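Local structure of transcriptional regulator URE2 (Saccharomyces cerevisiae, 1K0D) at residues G19-S24 against I75-D80; A168-R173 against F237-K242; A215-V220 against K245-R250. The protein represses nitrogen catabolic genes in yeast by holding phosphorylated GATA activators in the cytoplasm, and its GST-like region binds glutathione and has glutathione peroxidase activity. All coordinates share one frame; numbering follows the deposited sequence.

Contact 1 (G19-S24 against I75-D80)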
loop_
_atom_site.group_PDB
_atom_site.type_symbol
_atom_site.label_atom_id
_atom_site.label_comp_id
_atom_site.label_asym_id
_atom_site.label_seq_id
_atom_site.Cartn_x
_atom_site.Cartn_y
_atom_site.Cartn_z
ATOM N N GLY B 19 6.523 17.595 17.759
ATOM C CA GLY B 19 7.370 17.150 16.669
ATOM C C GLY B 19 7.150 15.696 16.288
ATOM O O GLY B 19 6.166 15.075 16.697
ATOM N N TYR B 20 8.074 15.151 15.504
ATOM C CA TYR B 20 7.969 13.769 15.055
ATOM C C TYR B 20 9.280 13.017 15.189
ATOM O O TYR B 20 10.351 13.590 15.048
ATOM C CB TYR B 20 7.529 13.720 13.586
ATOM C CG TYR B 20 6.281 14.511 13.303
ATOM C CD1 TYR B 20 6.320 15.904 13.246
ATOM C CD2 TYR B 20 5.046 13.875 13.141
ATOM C CE1 TYR B 20 5.165 16.648 13.043
ATOM C CE2 TYR B 20 3.881 14.612 12.934
ATOM C CZ TYR B 20 3.950 15.998 12.890
ATOM O OH TYR B 20 2.808 16.744 12.718
ATOM N N THR B 21 9.179 11.723 15.465
ATOM C CA THR B 21 10.350 10.872 15.576
ATOM C C THR B 21 10.175 9.831 14.483
ATOM O O THR B 21 9.139 9.164 14.402
ATOM C CB THR B 21 10.425 10.158 16.946
ATOM O OG1 THR B 21 10.489 11.132 17.997
ATOM C CG2 THR B 21 11.658 9.266 17.013
ATOM N N LEU B 22 11.175 9.701 13.630
ATOM C CA LEU B 22 11.101 8.736 12.547
ATOM C C LEU B 22 12.051 7.571 12.763
ATOM O O LEU B 22 13.247 7.770 12.974
ATOM C CB LEU B 22 11.429 9.414 11.215
ATOM C CG LEU B 22 11.643 8.496 10.006
ATOM C CD1 LEU B 22 10.334 7.783 9.664
ATOM C CD2 LEU B 22 12.135 9.322 8.811
ATOM N N PHE B 23 11.513 6.357 12.732
ATOM C CA PHE B 23 12.341 5.169 12.866
ATOM C C PHE B 23 12.620 4.689 11.461
ATOM O O PHE B 23 11.701 4.528 10.667
ATOM C CB PHE B 23 11.626 4.083 13.655
ATOM C CG PHE B 23 11.495 4.396 15.106
ATOM C CD1 PHE B 23 10.385 5.076 15.584
ATOM C CD2 PHE B 23 12.495 4.026 15.996
ATOM C CE1 PHE B 23 10.268 5.382 16.938
ATOM C CE2 PHE B 23 12.390 4.327 17.345
ATOM C CZ PHE B 23 11.271 5.007 17.819
ATOM N N SER B 24 13.893 4.467 11.153
ATOM C CA SER B 24 14.284 4.039 9.819
ATOM C C SER B 24 15.591 3.251 9.862
ATOM O O SER B 24 15.986 2.730 10.907
ATOM C CB SER B 24 14.454 5.278 8.933
ATOM O OG SER B 24 14.820 4.927 7.610
ATOM N N ILE B 75 6.263 8.491 14.847
ATOM C CA ILE B 75 5.540 8.806 16.055
ATOM C C ILE B 75 5.159 10.280 15.986
ATOM O O ILE B 75 6.020 11.152 15.874
ATOM C CB ILE B 75 6.376 8.524 17.321
ATOM C CG1 ILE B 75 6.733 7.036 17.389
ATOM C CG2 ILE B 75 5.579 8.903 18.556
ATOM C CD1 ILE B 75 7.397 6.609 18.697
ATOM N N ASP B 76 3.858 10.540 16.015
ATOM C CA ASP B 76 3.341 11.896 15.968
ATOM C C ASP B 76 3.138 12.311 17.430
ATOM O O ASP B 76 2.050 12.152 17.978
ATOM C CB ASP B 76 2.007 11.906 15.216
ATOM C CG ASP B 76 1.472 13.307 14.988
ATOM O OD1 ASP B 76 1.649 14.158 15.887
ATOM O OD2 ASP B 76 0.860 13.553 13.921
ATOM N N HIS B 77 4.194 12.824 18.056
ATOM C CA HIS B 77 4.147 13.224 19.464
ATOM C C HIS B 77 3.002 14.155 19.809
ATOM O O HIS B 77 2.354 13.981 20.841
ATOM C CB HIS B 77 5.474 13.866 19.875
ATOM C CG HIS B 77 6.648 12.966 19.676
ATOM N ND1 HIS B 77 6.754 11.741 20.299
ATOM C CD2 HIS B 77 7.736 13.079 18.877
ATOM C CE1 HIS B 77 7.855 11.137 19.890
ATOM N NE2 HIS B 77 8.468 11.928 19.027
ATOM N N GLY B 78 2.756 15.138 18.950
ATOM C CA GLY B 78 1.673 16.077 19.187
ATOM C C GLY B 78 0.321 15.402 19.323
ATOM O O GLY B 78 -0.586 15.931 19.973
ATOM N N MET B 79 0.167 14.235 18.708
ATOM C CA MET B 79 -1.097 13.512 18.788
ATOM C C MET B 79 -1.008 12.359 19.782
ATOM O O MET B 79 -1.294 11.211 19.454
ATOM C CB MET B 79 -1.514 13.006 17.402
ATOM C CG MET B 79 -1.888 14.124 16.429
ATOM S SD MET B 79 -2.466 13.524 14.816
ATOM C CE MET B 79 -4.222 13.304 15.147
ATOM N N ASP B 80 -0.605 12.692 21.004
ATOM C CA ASP B 80 -0.475 11.725 22.089
ATOM C C ASP B 80 0.393 10.534 21.706
ATOM O O ASP B 80 0.068 9.386 22.000
ATOM C CB ASP B 80 -1.858 11.236 22.527
ATOM C CG ASP B 80 -1.815 10.481 23.845
ATOM O OD1 ASP B 80 -2.873 9.975 24.281
ATOM O OD2 ASP B 80 -0.721 10.401 24.448
#
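The imidazole of His77 has the carbonyl Ile75 O over one face, 3.9 Å above the plane and offset toward the rim, while Thr21 OG1 meets its edge near the plane. That edge contact is a very short hydrogen bond, 2.4 Å from Thr21 OG1 to His77 NE2, and either atom could be the donor. With chi1 of Thr21 at -60°, OG1 stands anti to the carbonyl carbon and so faces the imidazole; the other ring nitrogen, ND1, bonds to Asn81 OD1, so both are held. The phenol of Tyr20 receives the carboxylate at its edge, Asp76 OD2 lying 3.3 Å from Tyr20 CE2. These two side chains run side by side in the same direction, their planes 57° apart, and Lys97 NZ joins their ends by a salt bridge to Asp76 OD2 and a hydrogen bond to Tyr20 OH. Phe23 also offers an edge: its CE1 touches Ile75 CD1 at 3.6 Å.

The backbone is antiparallel. Thr21 and Ile75 form a hydrogen-bonded pair, with Thr21 N to Ile75 O at 3.2 Å and Ile75 N to Thr21 O at 3.0 Å, both in the carbonyl planes and nearly straight (164° for the second); Tyr20 and Asp76 form the adjoining non-hydrogen-bonded pair.

Within the thioredoxin-like GST N-terminal domain, strand 20-24 is an inner strand, between parallel 45-49 and antiparallel 73-76. Helix 87-102 packs on the Asp76 face; helix 7-11 lies on the Thr21 and Ile75 face, where Phe11 touches Thr21 and His77.

Contact 2 (A168-R173 against F237-K242)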
loop_
_atom_site.group_PDB
_atom_site.type_symbol
_atom_site.label_atom_id
_atom_site.label_comp_id
_atom_site.label_asym_id
_atom_site.label_seq_id
_atom_site.Cartn_x
_atom_site.Cartn_y
_atom_site.Cartn_z
ATOM N N ALA B 168 2.762 7.061 -18.720
ATOM C CA ALA B 168 1.928 8.091 -18.116
ATOM C C ALA B 168 2.587 9.467 -18.227
ATOM O O ALA B 168 1.925 10.454 -18.554
ATOM C CB ALA B 168 1.651 7.755 -16.656
ATOM N N LEU B 169 3.886 9.535 -17.952
ATOM C CA LEU B 169 4.598 10.811 -18.039
ATOM C C LEU B 169 4.630 11.308 -19.486
ATOM O O LEU B 169 4.462 12.501 -19.748
ATOM C CB LEU B 169 6.023 10.669 -17.495
ATOM C CG LEU B 169 6.148 10.418 -15.989
ATOM C CD1 LEU B 169 7.595 10.102 -15.636
ATOM C CD2 LEU B 169 5.654 11.644 -15.217
ATOM N N ALA B 170 4.845 10.389 -20.421
ATOM C CA ALA B 170 4.876 10.727 -21.839
ATOM C C ALA B 170 3.530 11.306 -22.266
ATOM O O ALA B 170 3.478 12.311 -22.973
ATOM C CB ALA B 170 5.197 9.488 -22.668
ATOM N N GLU B 171 2.441 10.677 -21.835
ATOM C CA GLU B 171 1.106 11.158 -22.188
ATOM C C GLU B 171 0.825 12.540 -21.612
ATOM O O GLU B 171 0.160 13.351 -22.254
ATOM C CB GLU B 171 0.032 10.183 -21.705
ATOM C CG GLU B 171 0.077 8.830 -22.386
ATOM C CD GLU B 171 -1.015 7.903 -21.890
ATOM O OE1 GLU B 171 -2.205 8.225 -22.096
ATOM O OE2 GLU B 171 -0.684 6.858 -21.288
ATOM N N ARG B 172 1.320 12.807 -20.406
ATOM C CA ARG B 172 1.114 14.112 -19.777
ATOM C C ARG B 172 1.822 15.184 -20.605
ATOM O O ARG B 172 1.328 16.301 -20.754
ATOM C CB ARG B 172 1.692 14.133 -18.363
ATOM C CG ARG B 172 1.119 13.111 -17.409
ATOM C CD ARG B 172 -0.282 13.463 -16.974
ATOM N NE ARG B 172 -0.751 12.500 -15.986
ATOM C CZ ARG B 172 -0.968 11.212 -16.240
ATOM N NH1 ARG B 172 -0.762 10.732 -17.463
ATOM N NH2 ARG B 172 -1.375 10.403 -15.270
ATOM N N ARG B 173 2.988 14.835 -21.132
ATOM C CA ARG B 173 3.764 15.758 -21.943
ATOM C C ARG B 173 3.060 16.013 -23.271
ATOM O O ARG B 173 2.926 17.155 -23.711
ATOM C CB ARG B 173 5.156 15.185 -22.182
ATOM C CG ARG B 173 6.022 16.020 -23.100
ATOM C CD ARG B 173 7.473 15.892 -22.691
ATOM N NE ARG B 173 7.721 16.642 -21.467
ATOM C CZ ARG B 173 8.614 16.301 -20.550
ATOM N NH1 ARG B 173 8.772 17.048 -19.471
ATOM N NH2 ARG B 173 9.339 15.204 -20.703
ATOM N N PHE B 237 14.408 4.800 -19.536
ATOM C CA PHE B 237 13.162 5.536 -19.314
ATOM C C PHE B 237 13.369 7.050 -19.231
ATOM O O PHE B 237 13.294 7.642 -18.155
ATOM C CB PHE B 237 12.480 5.022 -18.036
ATOM C CG PHE B 237 12.267 3.531 -18.022
ATOM C CD1 PHE B 237 13.174 2.689 -17.389
ATOM C CD2 PHE B 237 11.180 2.965 -18.679
ATOM C CE1 PHE B 237 13.002 1.303 -17.412
ATOM C CE2 PHE B 237 11.000 1.582 -18.709
ATOM C CZ PHE B 237 11.914 0.749 -18.072
ATOM N N PRO B 238 13.614 7.696 -20.383
ATOM C CA PRO B 238 13.844 9.140 -20.513
ATOM C C PRO B 238 12.928 10.032 -19.669
ATOM O O PRO B 238 13.405 10.858 -18.891
ATOM C CB PRO B 238 13.663 9.375 -22.013
ATOM C CG PRO B 238 14.193 8.122 -22.597
ATOM C CD PRO B 238 13.552 7.068 -21.716
ATOM N N GLU B 239 11.619 9.881 -19.839
ATOM C CA GLU B 239 10.662 10.689 -19.082
ATOM C C GLU B 239 10.833 10.523 -17.566
ATOM O O GLU B 239 10.810 11.504 -16.819
ATOM C CB GLU B 239 9.228 10.328 -19.481
ATOM C CG GLU B 239 8.796 10.838 -20.849
ATOM C CD GLU B 239 8.738 12.359 -20.916
ATOM O OE1 GLU B 239 8.107 12.975 -20.030
ATOM O OE2 GLU B 239 9.317 12.939 -21.859
ATOM N N VAL B 240 10.998 9.286 -17.110
ATOM C CA VAL B 240 11.179 9.034 -15.682
ATOM C C VAL B 240 12.456 9.724 -15.234
ATOM O O VAL B 240 12.558 10.196 -14.103
ATOM C CB VAL B 240 11.290 7.519 -15.372
ATOM C CG1 VAL B 240 11.687 7.308 -13.920
ATOM C CG2 VAL B 240 9.959 6.838 -15.645
ATOM N N TYR B 241 13.425 9.799 -16.140
ATOM C CA TYR B 241 14.693 10.435 -15.822
ATOM C C TYR B 241 14.542 11.924 -15.534
ATOM O O TYR B 241 15.040 12.408 -14.518
ATOM C CB TYR B 241 15.696 10.234 -16.959
ATOM C CG TYR B 241 17.060 10.789 -16.626
ATOM C CD1 TYR B 241 17.858 10.181 -15.664
ATOM C CD2 TYR B 241 17.525 11.960 -17.226
ATOM C CE1 TYR B 241 19.083 10.720 -15.300
ATOM C CE2 TYR B 241 18.752 12.512 -16.867
ATOM C CZ TYR B 241 19.522 11.887 -15.903
ATOM O OH TYR B 241 20.726 12.431 -15.525
ATOM N N LYS B 242 13.866 12.656 -16.421
ATOM C CA LYS B 242 13.672 14.099 -16.220
ATOM C C LYS B 242 12.904 14.343 -14.921
ATOM O O LYS B 242 13.277 15.171 -14.090
ATOM C CB LYS B 242 12.868 14.716 -17.366
ATOM C CG LYS B 242 13.448 14.560 -18.755
ATOM C CD LYS B 242 12.606 15.372 -19.735
ATOM C CE LYS B 242 12.772 14.905 -21.165
ATOM N NZ LYS B 242 12.134 13.575 -21.361
#
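A single guanidinium nitrogen sits against both oxygens of one carboxylate: Arg173 NH2 is 2.5 Å from Glu239 OE2 and 2.6 Å from Glu239 OE1. Of the two pairs only that with OE2 is a hydrogen bond, part of a salt bridge but weak, with an N-H...O angle of 135°. OE2 lies in the guanidinium plane at its edge, whereas the carboxylate is turned 69° from that plane. Lys242, three residues after Glu239 on the same helix, brings NZ to 2.9 Å from Glu239 OE2, from above the carboxylate plane. Arg173 NH2 and Lys242 NZ are thereby 3.3 Å apart, two donors of like charge that do not bond to each other, and the three atoms form a compact triangle. The negative charge would be expected to offset the repulsion between the two cations.

Beneath this network the contact is apolar: Leu169 CB meets Glu239 CB at 3.8 Å, and Leu169 CD1 lies 4.0 Å from Val240 CG2.

The axes of the segments cross at 79° with a closest approach of 9.3 Å, so the start of helix 238-248 abuts helix 148-176 nearly perpendicularly. Glu166 of the latter accepts hydrogen bonds from Glu239 N and Val240 N, and helix 112-142 touches Ala168 through Trp121.

Contact 3 (A215-V220 against K245-R250)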
loop_
_atom_site.group_PDB
_atom_site.type_symbol
_atom_site.label_atom_id
_atom_site.label_comp_id
_atom_site.label_asym_id
_atom_site.label_seq_id
_atom_site.Cartn_x
_atom_site.Cartn_y
_atom_site.Cartn_z
ATOM N N ALA B 215 2.529 11.425 -4.854
ATOM C CA ALA B 215 2.517 10.354 -5.846
ATOM C C ALA B 215 3.832 10.347 -6.614
ATOM O O ALA B 215 4.346 9.287 -6.971
ATOM C CB ALA B 215 1.358 10.544 -6.812
ATOM N N ASP B 216 4.368 11.539 -6.873
ATOM C CA ASP B 216 5.629 11.664 -7.601
ATOM C C ASP B 216 6.802 11.375 -6.672
ATOM O O ASP B 216 7.700 10.602 -7.002
ATOM C CB ASP B 216 5.799 13.083 -8.158
ATOM C CG ASP B 216 4.658 13.507 -9.053
ATOM O OD1 ASP B 216 4.558 13.000 -10.190
ATOM O OD2 ASP B 216 3.851 14.352 -8.607
ATOM N N LEU B 217 6.788 12.004 -5.504
ATOM C CA LEU B 217 7.867 11.852 -4.530
ATOM C C LEU B 217 8.105 10.423 -4.028
ATOM O O LEU B 217 9.243 10.048 -3.744
ATOM C CB LEU B 217 7.616 12.784 -3.337
ATOM C CG LEU B 217 7.666 14.293 -3.632
ATOM C CD1 LEU B 217 7.207 15.088 -2.414
ATOM C CD2 LEU B 217 9.095 14.691 -4.006
ATOM N N ALA B 218 7.040 9.632 -3.925
ATOM C CA ALA B 218 7.144 8.263 -3.433
ATOM C C ALA B 218 8.102 7.382 -4.231
ATOM O O ALA B 218 8.655 6.430 -3.687
ATOM C CB ALA B 218 5.752 7.608 -3.399
ATOM N N PHE B 219 8.293 7.688 -5.512
ATOM C CA PHE B 219 9.178 6.877 -6.361
ATOM C C PHE B 219 10.650 7.243 -6.252
ATOM O O PHE B 219 11.527 6.411 -6.491
ATOM C CB PHE B 219 8.776 6.994 -7.837
ATOM C CG PHE B 219 7.482 6.310 -8.182
ATOM C CD1 PHE B 219 6.267 6.979 -8.048
ATOM C CD2 PHE B 219 7.481 4.991 -8.644
ATOM C CE1 PHE B 219 5.067 6.347 -8.370
ATOM C CE2 PHE B 219 6.287 4.345 -8.970
ATOM C CZ PHE B 219 5.074 5.025 -8.833
ATOM N N VAL B 220 10.904 8.492 -5.887
ATOM C CA VAL B 220 12.251 9.030 -5.782
ATOM C C VAL B 220 13.325 8.196 -5.080
ATOM O O VAL B 220 14.385 7.954 -5.652
ATOM C CB VAL B 220 12.209 10.448 -5.153
ATOM C CG1 VAL B 220 13.600 10.902 -4.771
ATOM C CG2 VAL B 220 11.613 11.426 -6.153
ATOM N N LYS B 245 14.906 13.769 -11.854
ATOM C CA LYS B 245 15.897 14.836 -11.703
ATOM C C LYS B 245 15.284 16.148 -11.241
ATOM O O LYS B 245 15.901 16.891 -10.479
ATOM C CB LYS B 245 16.680 15.051 -13.003
ATOM C CG LYS B 245 17.838 14.074 -13.165
ATOM C CD LYS B 245 18.749 14.118 -11.943
ATOM C CE LYS B 245 19.969 13.219 -12.101
ATOM N NZ LYS B 245 20.923 13.730 -13.128
ATOM N N HIS B 246 14.075 16.445 -11.699
ATOM C CA HIS B 246 13.420 17.669 -11.271
ATOM C C HIS B 246 13.238 17.600 -9.759
ATOM O O HIS B 246 13.493 18.567 -9.050
ATOM C CB HIS B 246 12.050 17.819 -11.934
ATOM C CG HIS B 246 12.083 18.519 -13.257
ATOM N ND1 HIS B 246 12.511 19.822 -13.400
ATOM C CD2 HIS B 246 11.693 18.114 -14.489
ATOM C CE1 HIS B 246 12.380 20.189 -14.662
ATOM N NE2 HIS B 246 11.886 19.172 -15.345
ATOM N N MET B 247 12.817 16.440 -9.265
ATOM C CA MET B 247 12.587 16.268 -7.834
ATOM C C MET B 247 13.880 16.272 -7.014
ATOM O O MET B 247 13.930 16.852 -5.930
ATOM C CB MET B 247 11.792 14.975 -7.581
ATOM C CG MET B 247 10.401 14.960 -8.242
ATOM S SD MET B 247 9.315 13.628 -7.649
ATOM C CE MET B 247 9.756 12.302 -8.798
ATOM N N MET B 248 14.921 15.632 -7.538
ATOM C CA MET B 248 16.212 15.575 -6.859
ATOM C C MET B 248 16.870 16.951 -6.684
ATOM O O MET B 248 17.788 17.094 -5.887
ATOM C CB MET B 248 17.173 14.649 -7.621
ATOM C CG MET B 248 16.795 13.173 -7.600
ATOM S SD MET B 248 17.274 12.329 -6.072
ATOM C CE MET B 248 16.013 12.911 -4.982
ATOM N N ARG B 249 16.404 17.959 -7.423
ATOM C CA ARG B 249 16.980 19.299 -7.310
ATOM C C ARG B 249 16.286 20.165 -6.265
ATOM O O ARG B 249 16.747 21.269 -5.964
ATOM C CB ARG B 249 16.935 20.026 -8.656
ATOM C CG ARG B 249 17.634 19.277 -9.767
ATOM C CD ARG B 249 17.794 20.123 -11.012
ATOM N NE ARG B 249 18.422 19.339 -12.072
ATOM C CZ ARG B 249 17.758 18.723 -13.045
ATOM N NH1 ARG B 249 16.434 18.806 -13.109
ATOM N NH2 ARG B 249 18.422 18.004 -13.941
ATOM N N ARG B 250 15.177 19.678 -5.714
ATOM C CA ARG B 250 14.448 20.444 -4.707
ATOM C C ARG B 250 15.178 20.429 -3.363
ATOM O O ARG B 250 15.616 19.379 -2.884
ATOM C CB ARG B 250 13.030 19.888 -4.551
ATOM C CG ARG B 250 12.220 19.895 -5.850
ATOM C CD ARG B 250 10.856 19.287 -5.629
ATOM N NE ARG B 250 10.106 20.025 -4.615
ATOM C CZ ARG B 250 9.348 21.090 -4.865
ATOM N NH1 ARG B 250 9.228 21.554 -6.105
ATOM N NH2 ARG B 250 8.703 21.684 -3.873
#
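In the all-helical GST C-terminal domain, helix 214-217 and the residues following it meet the C-terminal part of helix 238-248 through methionine packing, with no hydrogen bond between the segments. The tight part is centred on Met247, whose CG stands anti to its carbonyl carbon (chi1 -61°) and whose chain extends to SD, then bends at chi3 (-89°). That bend brings the methyl against both a carbonyl and a branched side chain: Met247 CE is 3.2 Å from Asp216 O and 3.3 Å from Val220 CG2, the latter tighter than usual van der Waals contact. Asp216 turns its carboxylate away from Met247; OD1 accepts from Trp243 NE1 and Leu207 N, and OD2 from Thr213 N, so the buried acid is satisfied by its own surroundings.

The other side is looser. Met248 is partly exposed; its chain, bent at chi2 and chi3, slides past Val220 in the opposite direction and also packs on helix 251-258. Val220 divides its two methyls between the methionines: with chi1 at 168°, CG1 stands anti to the backbone N and is directed to the end of Met248, while CG2 faces Met247. Back in the tight part, the sulfur lies alongside helix 214-217, with Met247 SD 3.6 Å from Asp216 CB and 3.8 Å from Leu217 CD2.

How the contacts relate
Contact 1 belongs to the thioredoxin-like N-terminal domain; contacts 2 and 3 belong to the helical C-terminal domain and share helix 238-248, contact 2 using its start and contact 3 its C-terminal part. Their centres are 13 Å apart, whereas those of contacts 1 and 2 are 35 Å apart, on opposite sides of the chain's centre. Contact 3 is intermediate, its centre 24 Å from that of contact 1. The Phe23 side chain of contact 1 is about 4 Å from that of glutathione-binding Val71 and about 9 Å from bound glutathione; Leu217 of contact 3 is about 13 Å from the ligand. Contact 2 lies away from the annotated glutathione sites.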